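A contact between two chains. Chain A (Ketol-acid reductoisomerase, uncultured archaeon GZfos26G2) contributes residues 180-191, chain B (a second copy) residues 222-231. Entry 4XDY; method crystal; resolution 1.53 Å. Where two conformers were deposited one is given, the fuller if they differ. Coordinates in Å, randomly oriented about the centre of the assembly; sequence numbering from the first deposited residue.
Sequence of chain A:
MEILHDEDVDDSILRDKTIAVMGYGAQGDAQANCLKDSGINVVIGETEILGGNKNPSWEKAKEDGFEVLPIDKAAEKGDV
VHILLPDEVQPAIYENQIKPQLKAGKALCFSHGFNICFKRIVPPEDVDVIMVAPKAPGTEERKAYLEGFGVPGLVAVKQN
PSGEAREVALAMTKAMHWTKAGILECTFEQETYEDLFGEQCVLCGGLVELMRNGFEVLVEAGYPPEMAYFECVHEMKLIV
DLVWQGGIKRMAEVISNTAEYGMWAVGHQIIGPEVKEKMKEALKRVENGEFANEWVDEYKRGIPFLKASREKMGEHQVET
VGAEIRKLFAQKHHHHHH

Chain A (180-191) KAGILECTFEQE
Chain B, residues 222-231: GYPPEMAYFE

Where a strand crosses a helix, its alternation can present one side chain to the helix while its neighbours turn away; in this contact between two copies of ketol-acid reductoisomerase A:Leu184 does so, and residues beyond the strand extend the packing. In chain A, strand 183-185 (phi/psi -120/136 and -112/133 at A:Ile183 and A:Leu184, -84/142 at A:Glu185) leads through A:Cys186 and A:Thr187 into a helix beginning at A:Phe188; in chain B, extended B:Tyr223 and B:Pro224 precede helix 225-231. Strand and helix axes run at 133° and approach to 9.7 Å. In register, A:Gly182 CA lies 9.4 Å from B:Phe230 CA, A:Leu184 CA 7.3 Å from B:Met227 CA, and A:Gln190 CA 7.7 Å from B:Tyr223 CA.

Strand alternation turns A:Ile183 and A:Glu185 away and A:Leu184 toward the helix. In its m,t rotamer (-54°, 177°), A:Leu184 lays CD1 3.5 Å from B:Met227 CA and 3.8 Å from B:Phe230 CD2, at the ring edge. B:Phe230 (m, -74°; chi2 -37°) also brings CZ within 4.2 Å of A:Ala181 O. A:Gly182, at phi/psi 133/147, occupies a conformation where a CB would jam against the preceding carbonyl.

The CB of B:Met227 leaves sideways, but a t,t,m chain (-179°, 178°, -60°) carries its end nearer: CE lies 3.8 Å from A:Cys186 CB (chi1 70°, p), an apolar contact, and 4.2 Å from A:Gln190 NE2.

A:Gln190 is held by a reciprocal capping box. Its N donates to A:Thr187 OG1 (3.0 Å; A:Thr187 chi1 62°, p), while A:Thr187 N donates to A:Gln190 OE1 (3.0 Å). With OE1 so engaged, the m,t side chain (-68°, 177°; chi3 -80°) places NE2 4.0 Å from B:Pro224 CD. B:Tyr223 (m, -63°; chi2 84°) brings CE2 to 3.7 Å from A:Gln190 O, which lies at the ring edge.

No hydrogen bond crosses between the stretches; packing buries 415 Å².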

ATOM      1  N   LYS A 180      20.069  -3.610  -6.153  1.00 23.38           N
ATOM      2  CA  LYS A 180      19.139  -4.192  -7.080  1.00 26.18           C
ATOM      3  C   LYS A 180      17.934  -3.282  -7.378  1.00 23.46           C
ATOM      4  O   LYS A 180      17.350  -3.279  -8.482  1.00 24.97           O
ATOM      5  CB  LYS A 180      18.732  -5.584  -6.658  1.00 26.02           C
ATOM      6  CG  LYS A 180      19.924  -6.537  -6.582  1.00 26.47           C
ATOM      7  CD  LYS A 180      19.447  -7.923  -6.289  1.00 27.11           C
ATOM      8  CE  LYS A 180      20.579  -8.829  -5.894  1.00 29.91           C
ATOM      9  NZ  LYS A 180      21.470  -9.034  -7.058  1.00 29.53           N
ATOM     10  N   ALA A 181      17.532  -2.498  -6.380  1.00 23.65           N
ATOM     11  CA  ALA A 181      16.495  -1.497  -6.599  1.00 25.24           C
ATOM     12  C   ALA A 181      17.131  -0.182  -7.045  1.00 23.01           C
ATOM     13  O   ALA A 181      16.600   0.504  -7.930  1.00 25.99           O
ATOM     14  CB  ALA A 181      15.705  -1.281  -5.269  1.00 24.22           C
ATOM     15  N   GLY A 182      18.239   0.177  -6.402  1.00 25.63           N
ATOM     16  CA  GLY A 182      18.980   1.366  -6.766  1.00 27.13           C
ATOM     17  C   GLY A 182      19.368   2.223  -5.609  1.00 26.33           C
ATOM     18  O   GLY A 182      18.645   2.318  -4.596  1.00 22.20           O
ATOM     19  N   ILE A 183      20.521   2.844  -5.756  1.00 21.61           N
ATOM     20  CA  ILE A 183      21.138   3.724  -4.743  1.00 21.55           C
ATOM     21  C   ILE A 183      21.302   5.120  -5.347  1.00 24.01           C
ATOM     22  O   ILE A 183      21.709   5.337  -6.551  1.00 22.97           O
ATOM     23  CB  ILE A 183      22.537   3.156  -4.319  1.00 23.25           C
ATOM     24  CG1 ILE A 183      22.339   1.830  -3.626  1.00 27.85           C
ATOM     25  CG2 ILE A 183      23.426   4.113  -3.583  1.00 24.81           C
ATOM     26  CD1 ILE A 183      21.653   1.929  -2.316  1.00 28.57           C
ATOM     27  N   LEU A 184      20.956   6.104  -4.547  1.00 20.20           N
ATOM     28  CA  LEU A 184      21.204   7.513  -4.835  1.00 21.72           C
ATOM     29  C   LEU A 184      22.209   8.058  -3.871  1.00 24.42           C
ATOM     30  O   LEU A 184      22.093   7.871  -2.626  1.00 21.90           O
ATOM     31  CB  LEU A 184      19.912   8.345  -4.657  1.00 23.39           C
ATOM     32  CG  LEU A 184      18.734   7.807  -5.460  1.00 26.38           C
ATOM     33  CD1 LEU A 184      17.528   8.685  -5.114  1.00 25.07           C
ATOM     34  CD2 LEU A 184      19.046   7.831  -6.953  1.00 30.15           C
ATOM     35  N   GLU A 185      23.214   8.777  -4.406  1.00 21.13           N
ATOM     36  CA  GLU A 185      24.103   9.528  -3.547  1.00 21.53           C
ATOM     37  C   GLU A 185      23.598  10.854  -3.181  1.00 22.07           C
ATOM     38  O   GLU A 185      22.950  11.549  -4.029  1.00 25.00           O
ATOM     39  CB  GLU A 185      25.470   9.677  -4.236  1.00 25.64           C
ATOM     40  CG  GLU A 185      26.102   8.339  -4.543  1.00 24.30           C
ATOM     41  CD  GLU A 185      27.591   8.479  -4.909  1.00 31.35           C
ATOM     42  OE1 GLU A 185      28.450   8.629  -4.005  1.00 29.95           O
ATOM     43  OE2 GLU A 185      27.856   8.495  -6.113  1.00 31.38           O
ATOM     44  N   CYS A 186      23.854  11.256  -1.922  1.00 19.43           N
ATOM     45  CA  CYS A 186      23.251  12.479  -1.401  1.00 20.25           C
ATOM     46  C   CYS A 186      24.040  12.925  -0.196  1.00 21.76           C
ATOM     47  O   CYS A 186      25.095  12.332   0.138  1.00 23.10           O
ATOM     48  CB  CYS A 186      21.765  12.260  -1.070  1.00 24.17           C
ATOM     49  SG  CYS A 186      21.565  11.173   0.391  1.00 24.59           S
ATOM     50  N   THR A 187      23.646  13.992   0.433  1.00 19.18           N
ATOM     51  CA  THR A 187      24.296  14.438   1.641  1.00 20.65           C
ATOM     52  C   THR A 187      23.526  13.922   2.873  1.00 22.31           C
ATOM     53  O   THR A 187      22.352  13.498   2.765  1.00 18.86           O
ATOM     54  CB  THR A 187      24.352  15.974   1.790  1.00 22.94           C
ATOM     55  OG1 THR A 187      23.023  16.528   1.861  1.00 23.48           O
ATOM     56  CG2 THR A 187      25.103  16.629   0.578  1.00 24.02           C
ATOM     57  N   PHE A 188      24.157  13.996   4.031  1.00 21.38           N
ATOM     58  CA  PHE A 188      23.528  13.586   5.287  1.00 19.88           C
ATOM     59  C   PHE A 188      22.244  14.471   5.517  1.00 22.55           C
ATOM     60  O   PHE A 188      21.210  13.950   5.943  1.00 21.00           O
ATOM     61  CB  PHE A 188      24.462  13.820   6.421  1.00 21.27           C
ATOM     62  CG  PHE A 188      25.129  12.570   6.909  1.00 21.27           C
ATOM     63  CD1 PHE A 188      26.179  12.011   6.203  1.00 23.62           C
ATOM     64  CD2 PHE A 188      24.690  11.904   8.088  1.00 20.49           C
ATOM     65  CE1 PHE A 188      26.830  10.864   6.691  1.00 22.01           C
ATOM     66  CE2 PHE A 188      25.353  10.806   8.586  1.00 20.20           C
ATOM     67  CZ  PHE A 188      26.411  10.258   7.838  1.00 21.97           C
ATOM     68  N   GLU A 189      22.334  15.741   5.146  0.70 22.28           N
ATOM     69  CA  GLU A 189      21.273  16.705   5.411  0.70 23.78           C
ATOM     70  C   GLU A 189      20.113  16.389   4.459  0.70 22.33           C
ATOM     71  O   GLU A 189      18.945  16.463   4.828  0.70 20.89           O
ATOM     72  CB  GLU A 189      21.827  18.135   5.307  0.70 23.76           C
ATOM     73  CG  GLU A 189      22.884  18.484   6.400  0.70 26.36           C
ATOM     74  CD  GLU A 189      24.309  17.822   6.273  0.70 29.08           C
ATOM     75  OE1 GLU A 189      24.688  17.469   5.075  0.70 18.89           O
ATOM     76  OE2 GLU A 189      24.991  17.567   7.408  0.70 28.73           O
ATOM     77  N   GLN A 190      20.403  16.086   3.216  1.00 19.23           N
ATOM     78  CA  GLN A 190      19.344  15.741   2.297  1.00 21.19           C
ATOM     79  C   GLN A 190      18.526  14.546   2.695  1.00 21.25           C
ATOM     80  O   GLN A 190      17.316  14.583   2.600  1.00 19.34           O
ATOM     81  CB  GLN A 190      19.809  15.512   0.868  1.00 24.06           C
ATOM     82  CG  GLN A 190      20.310  16.717   0.101  1.00 33.04           C
ATOM     83  CD  GLN A 190      20.769  16.193  -1.247  1.00 41.51           C
ATOM     84  OE1 GLN A 190      21.869  15.666  -1.350  1.00 34.88           O
ATOM     85  NE2 GLN A 190      19.866  16.187  -2.225  1.00 44.21           N
ATOM     86  N   GLU A 191      19.196  13.464   3.039  1.00 20.26           N
ATOM     87  CA  GLU A 191      18.516  12.283   3.556  1.00 20.30           C
ATOM     88  C   GLU A 191      17.660  12.603   4.745  1.00 18.85           C
ATOM     89  O   GLU A 191      16.494  12.210   4.775  1.00 20.67           O
ATOM     90  CB  GLU A 191      19.463  11.169   3.944  1.00 21.15           C
ATOM     91  CG  GLU A 191      18.721   9.843   4.159  1.00 21.59           C
ATOM     92  CD  GLU A 191      18.124   9.613   5.572  1.00 20.79           C
ATOM     93  OE1 GLU A 191      18.531  10.294   6.523  1.00 21.65           O
ATOM     94  OE2 GLU A 191      17.257   8.734   5.601  1.00 22.78           O
TER
ATOM     95  N   GLY B 222      13.715  21.171  -4.467  1.00 22.03           N
ATOM     96  CA  GLY B 222      15.057  20.870  -4.909  1.00 24.61           C
ATOM     97  C   GLY B 222      15.561  19.483  -4.700  1.00 24.38           C
ATOM     98  O   GLY B 222      16.686  19.178  -5.045  1.00 23.34           O
ATOM     99  N   TYR B 223      14.753  18.600  -4.129  1.00 23.11           N
ATOM    100  CA  TYR B 223      15.140  17.202  -4.023  1.00 23.75           C
ATOM    101  C   TYR B 223      15.009  16.486  -5.382  1.00 23.41           C
ATOM    102  O   TYR B 223      14.089  16.737  -6.127  1.00 24.26           O
ATOM    103  CB  TYR B 223      14.302  16.493  -2.954  1.00 22.50           C
ATOM    104  CG  TYR B 223      14.557  17.115  -1.581  1.00 21.96           C
ATOM    105  CD1 TYR B 223      13.885  18.229  -1.187  1.00 22.36           C
ATOM    106  CD2 TYR B 223      15.478  16.572  -0.697  1.00 23.13           C
ATOM    107  CE1 TYR B 223      14.133  18.871   0.044  1.00 20.49           C
ATOM    108  CE2 TYR B 223      15.741  17.190   0.541  1.00 22.68           C
ATOM    109  CZ  TYR B 223      15.066  18.326   0.904  1.00 22.14           C
ATOM    110  OH  TYR B 223      15.318  18.967   2.157  1.00 22.99           O
ATOM    111  N   PRO B 224      15.911  15.562  -5.672  1.00 22.52           N
ATOM    112  CA  PRO B 224      15.815  14.849  -6.944  1.00 24.66           C
ATOM    113  C   PRO B 224      14.530  14.062  -7.082  1.00 25.61           C
ATOM    114  O   PRO B 224      14.047  13.428  -6.130  1.00 22.04           O
ATOM    115  CB  PRO B 224      17.021  13.902  -6.934  1.00 23.15           C
ATOM    116  CG  PRO B 224      17.940  14.507  -5.929  1.00 24.20           C
ATOM    117  CD  PRO B 224      17.141  15.247  -4.943  1.00 24.91           C
ATOM    118  N   PRO B 225      13.957  14.088  -8.263  1.00 23.26           N
ATOM    119  CA  PRO B 225      12.759  13.310  -8.430  1.00 22.76           C
ATOM    120  C   PRO B 225      12.892  11.827  -8.136  1.00 21.71           C
ATOM    121  O   PRO B 225      11.893  11.190  -7.727  1.00 21.49           O
ATOM    122  CB  PRO B 225      12.385  13.554  -9.921  1.00 25.90           C
ATOM    123  CG  PRO B 225      13.626  14.053 -10.557  1.00 28.23           C
ATOM    124  CD  PRO B 225      14.317  14.846  -9.481  1.00 25.62           C
ATOM    125  N   GLU B 226      14.061  11.222  -8.395  1.00 20.55           N
ATOM    126  CA  GLU B 226      14.222   9.824  -8.097  1.00 22.40           C
ATOM    127  C   GLU B 226      14.063   9.560  -6.588  1.00 21.32           C
ATOM    128  O   GLU B 226      13.499   8.509  -6.160  1.00 20.16           O
ATOM    129  CB  GLU B 226      15.608   9.341  -8.543  1.00 22.74           C
ATOM    130  CG  GLU B 226      15.819   9.368 -10.035  1.00 25.70           C
ATOM    131  CD  GLU B 226      16.148  10.748 -10.600  1.00 26.85           C
ATOM    132  OE1 GLU B 226      16.344  11.747  -9.888  1.00 22.77           O
ATOM    133  OE2 GLU B 226      16.177  10.801 -11.838  1.00 34.81           O
ATOM    134  N   MET B 227      14.576  10.511  -5.820  1.00 20.27           N
ATOM    135  CA  MET B 227      14.549  10.431  -4.373  1.00 20.47           C
ATOM    136  C   MET B 227      13.110  10.593  -3.896  1.00 19.27           C
ATOM    137  O   MET B 227      12.662   9.841  -3.000  1.00 20.24           O
ATOM    138  CB  MET B 227      15.449  11.515  -3.812  1.00 21.60           C
ATOM    139  CG  MET B 227      15.555  11.577  -2.325  1.00 22.53           C
ATOM    140  SD  MET B 227      16.660  12.839  -1.675  1.00 25.01           S
ATOM    141  CE  MET B 227      18.242  12.292  -2.443  1.00 21.52           C
ATOM    142  N   ALA B 228      12.402  11.544  -4.485  1.00 19.79           N
ATOM    143  CA  ALA B 228      10.971  11.762  -4.156  1.00 18.20           C
ATOM    144  C   ALA B 228      10.140  10.486  -4.494  1.00 19.78           C
ATOM    145  O   ALA B 228       9.217  10.120  -3.766  1.00 18.87           O
ATOM    146  CB  ALA B 228      10.495  12.986  -4.862  1.00 18.55           C
ATOM    147  N   TYR B 229      10.477   9.827  -5.620  1.00 17.31           N
ATOM    148  CA  TYR B 229       9.785   8.614  -6.054  1.00 18.65           C
ATOM    149  C   TYR B 229      10.001   7.490  -5.019  1.00 18.59           C
ATOM    150  O   TYR B 229       9.064   6.836  -4.602  1.00 18.81           O
ATOM    151  CB  TYR B 229      10.205   8.102  -7.404  1.00 20.44           C
ATOM    152  CG  TYR B 229       9.457   6.861  -7.803  1.00 20.25           C
ATOM    153  CD1 TYR B 229       8.190   6.947  -8.382  1.00 18.58           C
ATOM    154  CD2 TYR B 229       9.979   5.555  -7.556  1.00 20.27           C
ATOM    155  CE1 TYR B 229       7.487   5.806  -8.685  1.00 19.26           C
ATOM    156  CE2 TYR B 229       9.268   4.416  -7.903  1.00 20.30           C
ATOM    157  CZ  TYR B 229       7.995   4.555  -8.414  1.00 18.89           C
ATOM    158  OH  TYR B 229       7.325   3.400  -8.718  1.00 18.94           O
ATOM    159  N   PHE B 230      11.254   7.251  -4.641  1.00 18.32           N
ATOM    160  CA  PHE B 230      11.545   6.225  -3.670  1.00 18.67           C
ATOM    161  C   PHE B 230      10.827   6.482  -2.307  1.00 16.65           C
ATOM    162  O   PHE B 230      10.254   5.539  -1.723  1.00 18.23           O
ATOM    163  CB  PHE B 230      13.034   6.079  -3.431  1.00 20.25           C
ATOM    164  CG  PHE B 230      13.774   5.396  -4.578  1.00 20.09           C
ATOM    165  CD1 PHE B 230      13.175   4.341  -5.295  1.00 21.10           C
ATOM    166  CD2 PHE B 230      15.045   5.819  -4.896  1.00 23.87           C
ATOM    167  CE1 PHE B 230      13.882   3.694  -6.285  1.00 22.10           C
ATOM    168  CE2 PHE B 230      15.749   5.203  -5.938  1.00 22.11           C
ATOM    169  CZ  PHE B 230      15.162   4.191  -6.625  1.00 21.49           C
ATOM    170  N   GLU B 231      10.834   7.719  -1.859  1.00 18.04           N
ATOM    171  CA  GLU B 231      10.271   8.090  -0.568  1.00 18.94           C
ATOM    172  C   GLU B 231       8.749   8.046  -0.579  1.00 20.06           C
ATOM    173  O   GLU B 231       8.153   7.568   0.415  1.00 20.38           O
ATOM    174  CB  GLU B 231      10.786   9.464  -0.156  1.00 18.25           C
ATOM    175  CG  GLU B 231      10.327   9.980   1.196  1.00 19.22           C
ATOM    176  CD  GLU B 231      10.900   9.182   2.365  1.00 18.50           C
ATOM    177  OE1 GLU B 231      12.139   8.884   2.304  1.00 19.44           O
ATOM    178  OE2 GLU B 231      10.195   9.002   3.406  1.00 20.76           O
TER